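Local coordinates for ORC1-type DNA replication protein 2 (Aeropyrum pernix, PDB 1W5T), which helps regulate DNA replication, binds DNA and ATP, and pairs an AAA+ ATPase domain with a C-terminal winged-helix domain, at residues A[325-333]-A[381-389]; A[261-272]-A[285-293]. All blocks are in the same frame, centred on the assembly; numbering follows the deposited sequence.

Contact 1. Residues A[325-333]-A[381-389]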
ATOM      1  N   MET A 325     -15.412  -3.468 -26.747  1.00 54.10           N
ATOM      2  CA  MET A 325     -14.265  -3.618 -27.641  1.00 54.42           C
ATOM      3  C   MET A 325     -12.981  -3.335 -26.855  1.00 53.83           C
ATOM      4  O   MET A 325     -12.253  -2.367 -27.116  1.00 54.22           O
ATOM      5  CB  MET A 325     -14.425  -2.718 -28.875  1.00 55.15           C
ATOM      6  CG  MET A 325     -13.255  -2.719 -29.875  1.00 57.51           C
ATOM      7  SD  MET A 325     -12.551  -1.043 -30.121  1.00 62.25           S
ATOM      8  CE  MET A 325     -14.160   0.066 -30.066  1.00 61.09           C
ATOM      9  N   GLU A 326     -12.726  -4.182 -25.864  1.00 52.75           N
ATOM     10  CA  GLU A 326     -11.514  -4.089 -25.048  1.00 51.90           C
ATOM     11  C   GLU A 326     -10.266  -4.358 -25.922  1.00 50.76           C
ATOM     12  O   GLU A 326     -10.174  -5.396 -26.593  1.00 51.46           O
ATOM     13  CB  GLU A 326     -11.622  -5.037 -23.833  1.00 52.32           C
ATOM     14  CG  GLU A 326     -10.314  -5.593 -23.282  1.00 53.37           C
ATOM     15  CD  GLU A 326     -10.463  -6.994 -22.704  1.00 54.55           C
ATOM     16  OE1 GLU A 326     -10.923  -7.892 -23.448  1.00 55.59           O
ATOM     17  OE2 GLU A 326     -10.118  -7.198 -21.511  1.00 54.17           O
ATOM     18  N   TRP A 327      -9.337  -3.400 -25.911  1.00 48.66           N
ATOM     19  CA  TRP A 327      -8.129  -3.342 -26.770  1.00 46.52           C
ATOM     20  C   TRP A 327      -8.394  -2.459 -27.982  1.00 45.45           C
ATOM     21  O   TRP A 327      -9.168  -2.852 -28.850  1.00 45.92           O
ATOM     22  CB  TRP A 327      -7.592  -4.710 -27.243  1.00 46.19           C
ATOM     23  CG  TRP A 327      -6.968  -5.599 -26.185  1.00 45.30           C
ATOM     24  CD1 TRP A 327      -7.414  -6.830 -25.788  1.00 44.84           C
ATOM     25  CD2 TRP A 327      -5.783  -5.344 -25.414  1.00 44.94           C
ATOM     26  NE1 TRP A 327      -6.599  -7.344 -24.808  1.00 44.69           N
ATOM     27  CE2 TRP A 327      -5.589  -6.458 -24.557  1.00 44.94           C
ATOM     28  CE3 TRP A 327      -4.870  -4.280 -25.343  1.00 43.62           C
ATOM     29  CZ2 TRP A 327      -4.524  -6.535 -23.645  1.00 45.16           C
ATOM     30  CZ3 TRP A 327      -3.805  -4.363 -24.440  1.00 43.78           C
ATOM     31  CH2 TRP A 327      -3.642  -5.484 -23.604  1.00 44.61           C
ATOM     32  N   ILE A 328      -7.765  -1.277 -28.021  1.00 43.27           N
ATOM     33  CA  ILE A 328      -7.841  -0.332 -29.146  1.00 41.25           C
ATOM     34  C   ILE A 328      -6.446  -0.055 -29.721  1.00 40.74           C
ATOM     35  O   ILE A 328      -5.488   0.159 -28.983  1.00 40.72           O
ATOM     36  CB  ILE A 328      -8.575   1.006 -28.767  1.00 40.59           C
ATOM     37  CG1 ILE A 328      -8.725   1.922 -29.999  1.00 38.43           C
ATOM     38  CG2 ILE A 328      -7.874   1.737 -27.612  1.00 40.38           C
ATOM     39  CD1 ILE A 328      -9.437   3.235 -29.746  1.00 32.57           C
ATOM     40  N   ASN A 329      -6.325  -0.064 -31.040  1.00 39.97           N
ATOM     41  CA  ASN A 329      -5.006   0.043 -31.635  1.00 39.32           C
ATOM     42  C   ASN A 329      -4.543   1.464 -31.694  1.00 38.45           C
ATOM     43  O   ASN A 329      -5.362   2.384 -31.718  1.00 38.18           O
ATOM     44  CB  ASN A 329      -4.912  -0.652 -33.001  1.00 40.00           C
ATOM     45  CG  ASN A 329      -5.937  -0.148 -34.002  1.00 40.78           C
ATOM     46  OD1 ASN A 329      -7.058  -0.686 -34.101  1.00 42.67           O
ATOM     47  ND2 ASN A 329      -5.548   0.857 -34.783  1.00 40.00           N
ATOM     48  N   ALA A 330      -3.221   1.622 -31.696  1.00 37.23           N
ATOM     49  CA  ALA A 330      -2.562   2.921 -31.681  1.00 36.51           C
ATOM     50  C   ALA A 330      -3.141   3.884 -32.703  1.00 36.25           C
ATOM     51  O   ALA A 330      -3.382   5.069 -32.390  1.00 36.76           O
ATOM     52  CB  ALA A 330      -1.085   2.745 -31.935  1.00 35.90           C
ATOM     53  N   GLY A 331      -3.366   3.370 -33.918  1.00 35.09           N
ATOM     54  CA  GLY A 331      -3.842   4.164 -35.032  1.00 33.51           C
ATOM     55  C   GLY A 331      -5.169   4.808 -34.764  1.00 32.60           C
ATOM     56  O   GLY A 331      -5.281   6.023 -34.834  1.00 33.34           O
ATOM     57  N   LEU A 332      -6.177   3.990 -34.479  1.00 31.85           N
ATOM     58  CA  LEU A 332      -7.513   4.455 -34.096  1.00 31.07           C
ATOM     59  C   LEU A 332      -7.486   5.395 -32.862  1.00 30.69           C
ATOM     60  O   LEU A 332      -8.187   6.420 -32.836  1.00 31.01           O
ATOM     61  CB  LEU A 332      -8.422   3.253 -33.804  1.00 30.80           C
ATOM     62  CG  LEU A 332      -9.879   3.074 -34.283  1.00 31.11           C
ATOM     63  CD1 LEU A 332     -10.719   2.336 -33.254  1.00 28.88           C
ATOM     64  CD2 LEU A 332     -10.597   4.342 -34.742  1.00 31.56           C
ATOM     65  N   LEU A 333      -6.701   5.048 -31.843  1.00 29.39           N
ATOM     66  CA  LEU A 333      -6.620   5.884 -30.656  1.00 28.19           C
ATOM     67  C   LEU A 333      -6.242   7.319 -31.026  1.00 28.21           C
ATOM     68  O   LEU A 333      -6.963   8.261 -30.668  1.00 26.84           O
ATOM     69  CB  LEU A 333      -5.678   5.265 -29.615  1.00 26.85           C
ATOM     70  CG  LEU A 333      -5.614   5.882 -28.209  1.00 25.63           C
ATOM     71  CD1 LEU A 333      -7.009   6.131 -27.584  1.00 23.73           C
ATOM     72  CD2 LEU A 333      -4.769   5.046 -27.288  1.00 22.11           C
ATOM     73  N   THR A 381       0.387  -0.586 -34.278  1.00 41.23           N
ATOM     74  CA  THR A 381       0.874  -1.897 -33.847  1.00 41.03           C
ATOM     75  C   THR A 381       0.854  -2.097 -32.311  1.00 40.49           C
ATOM     76  O   THR A 381       1.159  -3.204 -31.812  1.00 41.39           O
ATOM     77  CB  THR A 381       2.309  -2.181 -34.423  1.00 41.38           C
ATOM     78  OG1 THR A 381       3.165  -1.048 -34.212  1.00 42.52           O
ATOM     79  CG2 THR A 381       2.274  -2.312 -35.940  1.00 41.05           C
ATOM     80  N   THR A 382       0.511  -1.049 -31.552  1.00 38.41           N
ATOM     81  CA  THR A 382       0.343  -1.200 -30.106  1.00 36.15           C
ATOM     82  C   THR A 382      -1.137  -1.244 -29.785  1.00 34.75           C
ATOM     83  O   THR A 382      -1.935  -0.478 -30.350  1.00 34.84           O
ATOM     84  CB  THR A 382       1.066  -0.065 -29.278  1.00 36.32           C
ATOM     85  OG1 THR A 382       2.481  -0.110 -29.483  1.00 37.64           O
ATOM     86  CG2 THR A 382       0.989  -0.332 -27.787  1.00 35.03           C
ATOM     87  N   LEU A 383      -1.500  -2.146 -28.884  1.00 32.71           N
ATOM     88  CA  LEU A 383      -2.868  -2.243 -28.395  1.00 31.32           C
ATOM     89  C   LEU A 383      -2.897  -1.685 -26.981  1.00 29.90           C
ATOM     90  O   LEU A 383      -1.924  -1.830 -26.250  1.00 29.48           O
ATOM     91  CB  LEU A 383      -3.370  -3.700 -28.456  1.00 31.65           C
ATOM     92  CG  LEU A 383      -3.243  -4.460 -29.807  1.00 32.19           C
ATOM     93  CD1 LEU A 383      -3.925  -5.843 -29.732  1.00 34.06           C
ATOM     94  CD2 LEU A 383      -3.832  -3.671 -30.977  1.00 32.66           C
ATOM     95  N   PHE A 384      -3.995  -1.019 -26.617  1.00 28.52           N
ATOM     96  CA  PHE A 384      -4.135  -0.386 -25.316  1.00 27.15           C
ATOM     97  C   PHE A 384      -5.474  -0.728 -24.755  1.00 27.37           C
ATOM     98  O   PHE A 384      -6.450  -0.824 -25.513  1.00 28.47           O
ATOM     99  CB  PHE A 384      -4.065   1.123 -25.438  1.00 26.07           C
ATOM    100  CG  PHE A 384      -2.742   1.650 -25.882  1.00 24.03           C
ATOM    101  CD1 PHE A 384      -2.544   2.062 -27.203  1.00 22.70           C
ATOM    102  CD2 PHE A 384      -1.706   1.787 -24.983  1.00 22.32           C
ATOM    103  CE1 PHE A 384      -1.312   2.567 -27.623  1.00 21.66           C
ATOM    104  CE2 PHE A 384      -0.464   2.297 -25.387  1.00 21.27           C
ATOM    105  CZ  PHE A 384      -0.276   2.690 -26.710  1.00 22.49           C
ATOM    106  N   ARG A 385      -5.548  -0.914 -23.444  1.00 26.70           N
ATOM    107  CA  ARG A 385      -6.832  -1.103 -22.767  1.00 26.51           C
ATOM    108  C   ARG A 385      -6.861  -0.413 -21.390  1.00 25.78           C
ATOM    109  O   ARG A 385      -5.837  -0.166 -20.781  1.00 25.31           O
ATOM    110  CB  ARG A 385      -7.154  -2.601 -22.654  1.00 26.73           C
ATOM    111  CG  ARG A 385      -6.808  -3.265 -21.289  1.00 28.02           C
ATOM    112  CD  ARG A 385      -7.045  -4.763 -21.203  1.00 28.35           C
ATOM    113  NE  ARG A 385      -5.917  -5.451 -20.574  1.00 30.92           N
ATOM    114  CZ  ARG A 385      -5.842  -6.773 -20.371  1.00 31.29           C
ATOM    115  NH1 ARG A 385      -6.836  -7.579 -20.732  1.00 29.03           N
ATOM    116  NH2 ARG A 385      -4.758  -7.288 -19.810  1.00 30.28           N
ATOM    117  N   LEU A 386      -8.035  -0.077 -20.905  1.00 25.91           N
ATOM    118  CA  LEU A 386      -8.156   0.275 -19.504  1.00 26.15           C
ATOM    119  C   LEU A 386      -7.783  -0.935 -18.664  1.00 26.73           C
ATOM    120  O   LEU A 386      -8.100  -2.075 -19.025  1.00 26.90           O
ATOM    121  CB  LEU A 386      -9.577   0.718 -19.173  1.00 25.67           C
ATOM    122  CG  LEU A 386      -9.603   1.626 -17.946  1.00 24.24           C
ATOM    123  CD1 LEU A 386      -8.890   2.941 -18.337  1.00 24.40           C
ATOM    124  CD2 LEU A 386     -11.013   1.863 -17.509  1.00 21.34           C
ATOM    125  N   ALA A 387      -7.093  -0.696 -17.559  1.00 28.03           N
ATOM    126  CA  ALA A 387      -6.844  -1.743 -16.560  1.00 29.69           C
ATOM    127  C   ALA A 387      -8.182  -2.405 -16.216  1.00 30.66           C
ATOM    128  O   ALA A 387      -9.123  -1.729 -15.825  1.00 30.43           O
ATOM    129  CB  ALA A 387      -6.206  -1.136 -15.324  1.00 29.32           C
ATOM    130  N   PRO A 388      -8.300  -3.703 -16.436  1.00 32.17           N
ATOM    131  CA  PRO A 388      -9.599  -4.394 -16.256  1.00 33.86           C
ATOM    132  C   PRO A 388     -10.304  -4.146 -14.894  1.00 34.91           C
ATOM    133  O   PRO A 388     -11.541  -4.162 -14.837  1.00 35.98           O
ATOM    134  CB  PRO A 388      -9.247  -5.871 -16.457  1.00 33.89           C
ATOM    135  CG  PRO A 388      -8.040  -5.817 -17.391  1.00 34.52           C
ATOM    136  CD  PRO A 388      -7.228  -4.602 -16.905  1.00 32.64           C
ATOM    137  N   HIS A 389      -9.535  -3.860 -13.845  1.00 35.50           N
ATOM    138  CA  HIS A 389     -10.088  -3.690 -12.508  1.00 36.21           C
ATOM    139  C   HIS A 389     -10.754  -2.325 -12.281  1.00 36.95           C
ATOM    140  O   HIS A 389     -11.521  -2.140 -11.318  1.00 37.25           O
ATOM    141  CB  HIS A 389      -9.002  -3.937 -11.456  1.00 35.66           C
ATOM    142  CG  HIS A 389      -7.976  -2.858 -11.387  1.00 33.62           C
ATOM    143  ND1 HIS A 389      -7.054  -2.643 -12.385  1.00 31.89           N
ATOM    144  CD2 HIS A 389      -7.731  -1.922 -10.440  1.00 33.41           C
ATOM    145  CE1 HIS A 389      -6.285  -1.622 -12.060  1.00 30.47           C
ATOM    146  NE2 HIS A 389      -6.671  -1.167 -10.882  1.00 31.41           N
TER
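The small antiparallel sheet of the winged-helix domain is joined here: strand 328-329 pairs with strand 382-386, which pairs on its other edge with strand 368-372. I328 and F384 make a hydrogen-bonded pair, with I328 N to F384 O at 2.9 Å and F384 N to I328 O at 3.0 Å. Two residues on, just past N329 at the N-cap position of helix 330-345, A330 N reaches T382 O at 2.8 Å. The F384 ring drops to the helix side of the sheet, and L333 CD2 meets its CD1 at 3.7 Å; I317 and L359 add to this core. W327 CE3 packs on L383 CB (3.5 Å), while R385 runs over one face of the indole. R385 CD makes a CH-pi contact there, and the guanidinium follows with W327 CZ2 3.5 Å from R385 CZ, the two planes 24° apart; P388 CG covers the opposite guanidinium face. Replacing W327 by an alanine would probably uncover one side of the R385 chain and leave its guanidinium freer to turn. The arginine's charge is probably balanced mainly by D369, salt-bridged to R385 NE, with E326 OE2 a weaker partner of NH1 (3.4 Å).

Contact 2. Residues A[261-272]-A[285-293]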
ATOM      1  N   ARG A 261     -11.117  -5.749   0.414  1.00 16.91           N
ATOM      2  CA  ARG A 261     -12.432  -5.848  -0.198  1.00 17.47           C
ATOM      3  C   ARG A 261     -13.029  -7.231   0.006  1.00 16.70           C
ATOM      4  O   ARG A 261     -14.218  -7.347   0.212  1.00 16.50           O
ATOM      5  CB  ARG A 261     -12.355  -5.566  -1.676  1.00 17.98           C
ATOM      6  CG  ARG A 261     -13.358  -4.576  -2.155  1.00 24.30           C
ATOM      7  CD  ARG A 261     -13.145  -4.087  -3.615  1.00 32.50           C
ATOM      8  NE  ARG A 261     -14.307  -3.306  -3.973  1.00 38.38           N
ATOM      9  CZ  ARG A 261     -15.164  -3.474  -4.986  1.00 41.09           C
ATOM     10  NH1 ARG A 261     -16.183  -2.633  -5.030  1.00 41.90           N
ATOM     11  NH2 ARG A 261     -15.026  -4.391  -5.943  1.00 42.43           N
ATOM     12  N   ALA A 262     -12.206  -8.277  -0.084  1.00 15.52           N
ATOM     13  CA  ALA A 262     -12.688  -9.639   0.073  1.00 14.27           C
ATOM     14  C   ALA A 262     -13.211  -9.897   1.493  1.00 14.07           C
ATOM     15  O   ALA A 262     -14.325 -10.423   1.656  1.00 12.79           O
ATOM     16  CB  ALA A 262     -11.631 -10.641  -0.300  1.00 14.34           C
ATOM     17  N   ILE A 263     -12.416  -9.473   2.483  1.00 13.20           N
ATOM     18  CA  ILE A 263     -12.747  -9.622   3.878  1.00 12.77           C
ATOM     19  C   ILE A 263     -14.008  -8.849   4.280  1.00 13.08           C
ATOM     20  O   ILE A 263     -14.819  -9.360   5.074  1.00 13.35           O
ATOM     21  CB  ILE A 263     -11.533  -9.225   4.759  1.00 12.34           C
ATOM     22  CG1 ILE A 263     -10.474 -10.305   4.671  1.00 11.12           C
ATOM     23  CG2 ILE A 263     -11.925  -9.066   6.216  1.00 11.43           C
ATOM     24  CD1 ILE A 263      -9.142  -9.820   5.143  1.00 13.32           C
ATOM     25  N   VAL A 264     -14.169  -7.651   3.747  1.00 13.23           N
ATOM     26  CA  VAL A 264     -15.321  -6.800   4.041  1.00 14.19           C
ATOM     27  C   VAL A 264     -16.593  -7.457   3.446  1.00 14.57           C
ATOM     28  O   VAL A 264     -17.645  -7.513   4.102  1.00 15.20           O
ATOM     29  CB  VAL A 264     -15.113  -5.349   3.496  1.00 14.17           C
ATOM     30  CG1 VAL A 264     -16.346  -4.536   3.634  1.00 14.96           C
ATOM     31  CG2 VAL A 264     -14.000  -4.646   4.263  1.00 16.70           C
ATOM     32  N   ALA A 265     -16.495  -7.972   2.231  1.00 13.72           N
ATOM     33  CA  ALA A 265     -17.566  -8.797   1.667  1.00 13.88           C
ATOM     34  C   ALA A 265     -18.018  -9.939   2.570  1.00 13.50           C
ATOM     35  O   ALA A 265     -19.209 -10.164   2.728  1.00 14.02           O
ATOM     36  CB  ALA A 265     -17.166  -9.348   0.295  1.00 12.36           C
ATOM     37  N   LEU A 266     -17.065 -10.682   3.115  1.00 13.29           N
ATOM     38  CA  LEU A 266     -17.374 -11.828   3.948  1.00 13.14           C
ATOM     39  C   LEU A 266     -18.028 -11.308   5.244  1.00 14.09           C
ATOM     40  O   LEU A 266     -19.049 -11.846   5.686  1.00 13.44           O
ATOM     41  CB  LEU A 266     -16.113 -12.686   4.197  1.00 12.42           C
ATOM     42  CG  LEU A 266     -16.208 -13.801   5.251  1.00 11.63           C
ATOM     43  CD1 LEU A 266     -17.340 -14.718   4.892  1.00 12.88           C
ATOM     44  CD2 LEU A 266     -14.959 -14.639   5.377  1.00 10.00           C
ATOM     45  N   LYS A 267     -17.454 -10.241   5.813  1.00 14.77           N
ATOM     46  CA  LYS A 267     -18.080  -9.568   6.930  1.00 16.42           C
ATOM     47  C   LYS A 267     -19.535  -9.260   6.679  1.00 16.55           C
ATOM     48  O   LYS A 267     -20.394  -9.672   7.481  1.00 16.66           O
ATOM     49  CB  LYS A 267     -17.390  -8.269   7.307  1.00 16.42           C
ATOM     50  CG  LYS A 267     -17.760  -7.801   8.747  1.00 19.60           C
ATOM     51  CD  LYS A 267     -17.060  -6.500   9.125  1.00 25.43           C
ATOM     52  CE  LYS A 267     -17.955  -5.273   8.804  1.00 31.95           C
ATOM     53  NZ  LYS A 267     -17.242  -4.060   8.246  1.00 31.66           N
ATOM     54  N   MET A 268     -19.780  -8.528   5.592  1.00 16.26           N
ATOM     55  CA  MET A 268     -21.108  -8.047   5.210  1.00 17.57           C
ATOM     56  C   MET A 268     -22.068  -9.211   5.052  1.00 17.05           C
ATOM     57  O   MET A 268     -23.176  -9.161   5.563  1.00 16.43           O
ATOM     58  CB  MET A 268     -21.082  -7.304   3.866  1.00 18.21           C
ATOM     59  CG  MET A 268     -20.507  -5.900   3.865  1.00 22.10           C
ATOM     60  SD  MET A 268     -20.431  -5.218   2.104  1.00 33.37           S
ATOM     61  CE  MET A 268     -22.193  -5.188   1.658  1.00 26.86           C
ATOM     62  N   ALA A 269     -21.625 -10.250   4.348  1.00 16.78           N
ATOM     63  CA  ALA A 269     -22.455 -11.411   4.122  1.00 17.43           C
ATOM     64  C   ALA A 269     -22.899 -11.970   5.463  1.00 18.00           C
ATOM     65  O   ALA A 269     -24.047 -12.291   5.649  1.00 17.32           O
ATOM     66  CB  ALA A 269     -21.734 -12.442   3.288  1.00 16.89           C
ATOM     67  N   CYS A 270     -21.983 -12.021   6.425  1.00 18.87           N
ATOM     68  CA  CYS A 270     -22.322 -12.520   7.757  1.00 19.35           C
ATOM     69  C   CYS A 270     -23.354 -11.662   8.513  1.00 19.58           C
ATOM     70  O   CYS A 270     -24.304 -12.193   9.123  1.00 19.62           O
ATOM     71  CB  CYS A 270     -21.064 -12.676   8.585  1.00 19.40           C
ATOM     72  SG  CYS A 270     -20.147 -14.096   8.080  1.00 19.20           S
ATOM     73  N   GLU A 271     -23.171 -10.352   8.472  1.00 20.36           N
ATOM     74  CA  GLU A 271     -24.143  -9.447   9.081  1.00 21.96           C
ATOM     75  C   GLU A 271     -25.502  -9.410   8.379  1.00 21.62           C
ATOM     76  O   GLU A 271     -26.533  -9.200   9.032  1.00 21.65           O
ATOM     77  CB  GLU A 271     -23.579  -8.051   9.443  1.00 22.59           C
ATOM     78  CG  GLU A 271     -22.768  -7.307   8.397  1.00 28.09           C
ATOM     79  CD  GLU A 271     -21.849  -6.233   9.002  1.00 33.74           C
ATOM     80  OE1 GLU A 271     -21.495  -6.331  10.201  1.00 35.74           O
ATOM     81  OE2 GLU A 271     -21.461  -5.280   8.279  1.00 35.61           O
ATOM     82  N   MET A 272     -25.491  -9.645   7.065  1.00 21.69           N
ATOM     83  CA  MET A 272     -26.711  -9.816   6.272  1.00 21.27           C
ATOM     84  C   MET A 272     -27.486 -11.061   6.703  1.00 21.07           C
ATOM     85  O   MET A 272     -28.721 -11.028   6.750  1.00 20.87           O
ATOM     86  CB  MET A 272     -26.388  -9.885   4.779  1.00 20.81           C
ATOM     87  CG  MET A 272     -26.288  -8.527   4.097  1.00 21.56           C
ATOM     88  SD  MET A 272     -25.579  -8.704   2.411  1.00 25.31           S
ATOM     89  CE  MET A 272     -25.452  -7.053   1.949  1.00 24.10           C
ATOM     90  N   LEU A 285     -26.619 -14.549  -0.056  1.00 15.05           N
ATOM     91  CA  LEU A 285     -26.154 -13.480   0.826  1.00 15.38           C
ATOM     92  C   LEU A 285     -24.714 -13.091   0.492  1.00 14.38           C
ATOM     93  O   LEU A 285     -24.391 -11.932   0.421  1.00 14.17           O
ATOM     94  CB  LEU A 285     -26.318 -13.884   2.304  1.00 14.88           C
ATOM     95  CG  LEU A 285     -27.811 -13.949   2.723  1.00 16.99           C
ATOM     96  CD1 LEU A 285     -28.020 -14.754   4.005  1.00 14.24           C
ATOM     97  CD2 LEU A 285     -28.459 -12.512   2.895  1.00 17.03           C
ATOM     98  N   VAL A 286     -23.876 -14.080   0.231  1.00 14.74           N
ATOM     99  CA  VAL A 286     -22.497 -13.841  -0.174  1.00 14.45           C
ATOM    100  C   VAL A 286     -22.486 -13.099  -1.496  1.00 14.58           C
ATOM    101  O   VAL A 286     -21.837 -12.062  -1.610  1.00 14.05           O
ATOM    102  CB  VAL A 286     -21.681 -15.154  -0.256  1.00 14.65           C
ATOM    103  CG1 VAL A 286     -20.310 -14.933  -0.891  1.00 13.01           C
ATOM    104  CG2 VAL A 286     -21.525 -15.737   1.144  1.00 13.65           C
ATOM    105  N   ARG A 287     -23.240 -13.610  -2.475  1.00 14.93           N
ATOM    106  CA  ARG A 287     -23.301 -12.946  -3.769  1.00 15.75           C
ATOM    107  C   ARG A 287     -23.866 -11.544  -3.669  1.00 16.22           C
ATOM    108  O   ARG A 287     -23.345 -10.616  -4.293  1.00 16.34           O
ATOM    109  CB  ARG A 287     -23.997 -13.773  -4.830  1.00 15.48           C
ATOM    110  CG  ARG A 287     -23.111 -14.893  -5.366  1.00 15.01           C
ATOM    111  CD  ARG A 287     -23.740 -15.714  -6.486  1.00 13.88           C
ATOM    112  NE  ARG A 287     -25.073 -16.151  -6.045  1.00 13.03           N
ATOM    113  CZ  ARG A 287     -25.406 -17.408  -5.756  1.00 11.35           C
ATOM    114  NH1 ARG A 287     -24.514 -18.417  -5.892  1.00  7.01           N
ATOM    115  NH2 ARG A 287     -26.648 -17.643  -5.354  1.00  8.10           N
ATOM    116  N   LYS A 288     -24.927 -11.403  -2.892  1.00 17.02           N
ATOM    117  CA  LYS A 288     -25.406 -10.100  -2.518  1.00 18.43           C
ATOM    118  C   LYS A 288     -24.284  -9.190  -1.995  1.00 18.70           C
ATOM    119  O   LYS A 288     -24.152  -8.035  -2.427  1.00 18.68           O
ATOM    120  CB  LYS A 288     -26.490 -10.224  -1.445  1.00 18.78           C
ATOM    121  CG  LYS A 288     -27.203  -8.914  -1.159  1.00 21.04           C
ATOM    122  CD  LYS A 288     -28.307  -8.637  -2.218  1.00 26.98           C
ATOM    123  CE  LYS A 288     -29.364  -7.569  -1.748  1.00 31.22           C
ATOM    124  NZ  LYS A 288     -30.023  -6.972  -2.982  1.00 33.10           N
ATOM    125  N   ALA A 289     -23.491  -9.705  -1.062  1.00 18.94           N
ATOM    126  CA  ALA A 289     -22.466  -8.893  -0.408  1.00 19.27           C
ATOM    127  C   ALA A 289     -21.446  -8.411  -1.438  1.00 19.61           C
ATOM    128  O   ALA A 289     -20.994  -7.272  -1.370  1.00 19.25           O
ATOM    129  CB  ALA A 289     -21.808  -9.641   0.710  1.00 17.94           C
ATOM    130  N   VAL A 290     -21.121  -9.272  -2.390  1.00 20.06           N
ATOM    131  CA  VAL A 290     -20.105  -9.001  -3.387  1.00 21.91           C
ATOM    132  C   VAL A 290     -20.550  -7.878  -4.311  1.00 23.77           C
ATOM    133  O   VAL A 290     -19.733  -7.080  -4.808  1.00 24.01           O
ATOM    134  CB  VAL A 290     -19.838 -10.257  -4.218  1.00 22.37           C
ATOM    135  CG1 VAL A 290     -19.229  -9.916  -5.569  1.00 21.96           C
ATOM    136  CG2 VAL A 290     -18.959 -11.237  -3.464  1.00 22.25           C
ATOM    137  N   SER A 291     -21.866  -7.790  -4.496  1.00 25.13           N
ATOM    138  CA  SER A 291     -22.448  -6.884  -5.452  1.00 26.45           C
ATOM    139  C   SER A 291     -22.768  -5.501  -4.893  1.00 28.32           C
ATOM    140  O   SER A 291     -22.952  -4.566  -5.693  1.00 27.95           O
ATOM    141  CB  SER A 291     -23.694  -7.522  -6.070  1.00 25.59           C
ATOM    142  OG  SER A 291     -24.863  -7.273  -5.301  1.00 25.68           O
ATOM    143  N   GLU A 292     -22.894  -5.386  -3.558  1.00 30.39           N
ATOM    144  CA  GLU A 292     -23.071  -4.077  -2.877  1.00 32.78           C
ATOM    145  C   GLU A 292     -21.716  -3.538  -2.379  1.00 33.89           C
ATOM    146  O   GLU A 292     -21.589  -2.361  -2.024  1.00 35.01           O
ATOM    147  CB  GLU A 292     -24.088  -4.098  -1.700  1.00 32.53           C
ATOM    148  CG  GLU A 292     -25.165  -5.164  -1.722  1.00 36.42           C
ATOM    149  CD  GLU A 292     -26.572  -4.613  -1.707  1.00 41.36           C
ATOM    150  OE1 GLU A 292     -27.241  -4.646  -0.644  1.00 44.00           O
ATOM    151  OE2 GLU A 292     -27.024  -4.169  -2.773  1.00 44.14           O
ATOM    152  N   ASN A 293     -20.715  -4.406  -2.337  1.00 34.90           N
ATOM    153  CA  ASN A 293     -19.418  -4.027  -1.875  1.00 36.02           C
ATOM    154  C   ASN A 293     -18.835  -3.146  -2.943  1.00 37.25           C
ATOM    155  O   ASN A 293     -18.132  -3.635  -3.823  1.00 38.39           O
ATOM    156  CB  ASN A 293     -18.573  -5.272  -1.679  1.00 35.85           C
ATOM    157  CG  ASN A 293     -17.327  -5.034  -0.828  1.00 35.73           C
ATOM    158  OD1 ASN A 293     -16.302  -5.694  -1.036  1.00 35.26           O
ATOM    159  ND2 ASN A 293     -17.420  -4.144   0.156  1.00 35.43           N
TER
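K288, which lays its CG against SD of M272 (3.9 Å), has a carbonyl oxygen gripped by three donors: the backbone N of S291, the backbone N of E292 and the S291 hydroxyl. S291 OG gives its hydrogen to K288 O at 3.1 Å, tilted from the carbonyl plane. The bonds from S291 and E292 run three and four residues back, close to the point where helix 283-292 ends.

That helix crosses helix 259-275 with the short segment axes 8.2 Å apart and 129° between their directions. Such closeness depends on alanines. A289 is a knob in a hole formed by A265, M268, A269 and M272, and its CB comes to 3.3 Å from A265 O. Beside it, A269 CB lies 3.8 Å from A289 CB and also touches V286 CG2. The return knob is M272, seated among L285, K288, A289 and E292. Its CG stands anti to the carbonyl carbon (chi1 -86°) and the chain is extended beyond, which carries SD and CE along the second helix; nearer the root, M272 CB meets L285 CD2 at 3.8 Å. M268 bends at chi3 instead (63°), turning its methyl back so that CE rests on E292 CB (4.0 Å). N293, just past helix 283-292, packs against R261, V264, A265 and M268.

V286 turns its other contacts to L244 and I245 of helix 239-249, so the pair is backed by a third helix. Around A269, A289 and M272, the fit between helix 259-275 of the ATPase lid region and helix 283-292 is one of apolar shape, methyls and a thioether meeting closely; the N293 end, beside R261, is more polar.

How the contacts relate
Contact 2 comes first along the chain and sits beside the nucleotide; contact 1 follows it in the winged-helix domain, away from the annotated sites. Their centres lie 33 Å apart, yet the nearest atoms, on R261 and H389, come to about 7 Å without touching. In contact 2, helix 259-275 has two working faces: I263 touches the bound ATP analogue on the side turned away from 285-293, while the V264 side chain is about 7 Å from that ligand and about 13 Å from the magnesium ion. Contact 2 thus packs the helix that touches the nucleotide against helix 283-292, whereas contact 1 joins strands within the winged-helix domain; neither by itself links the two regions.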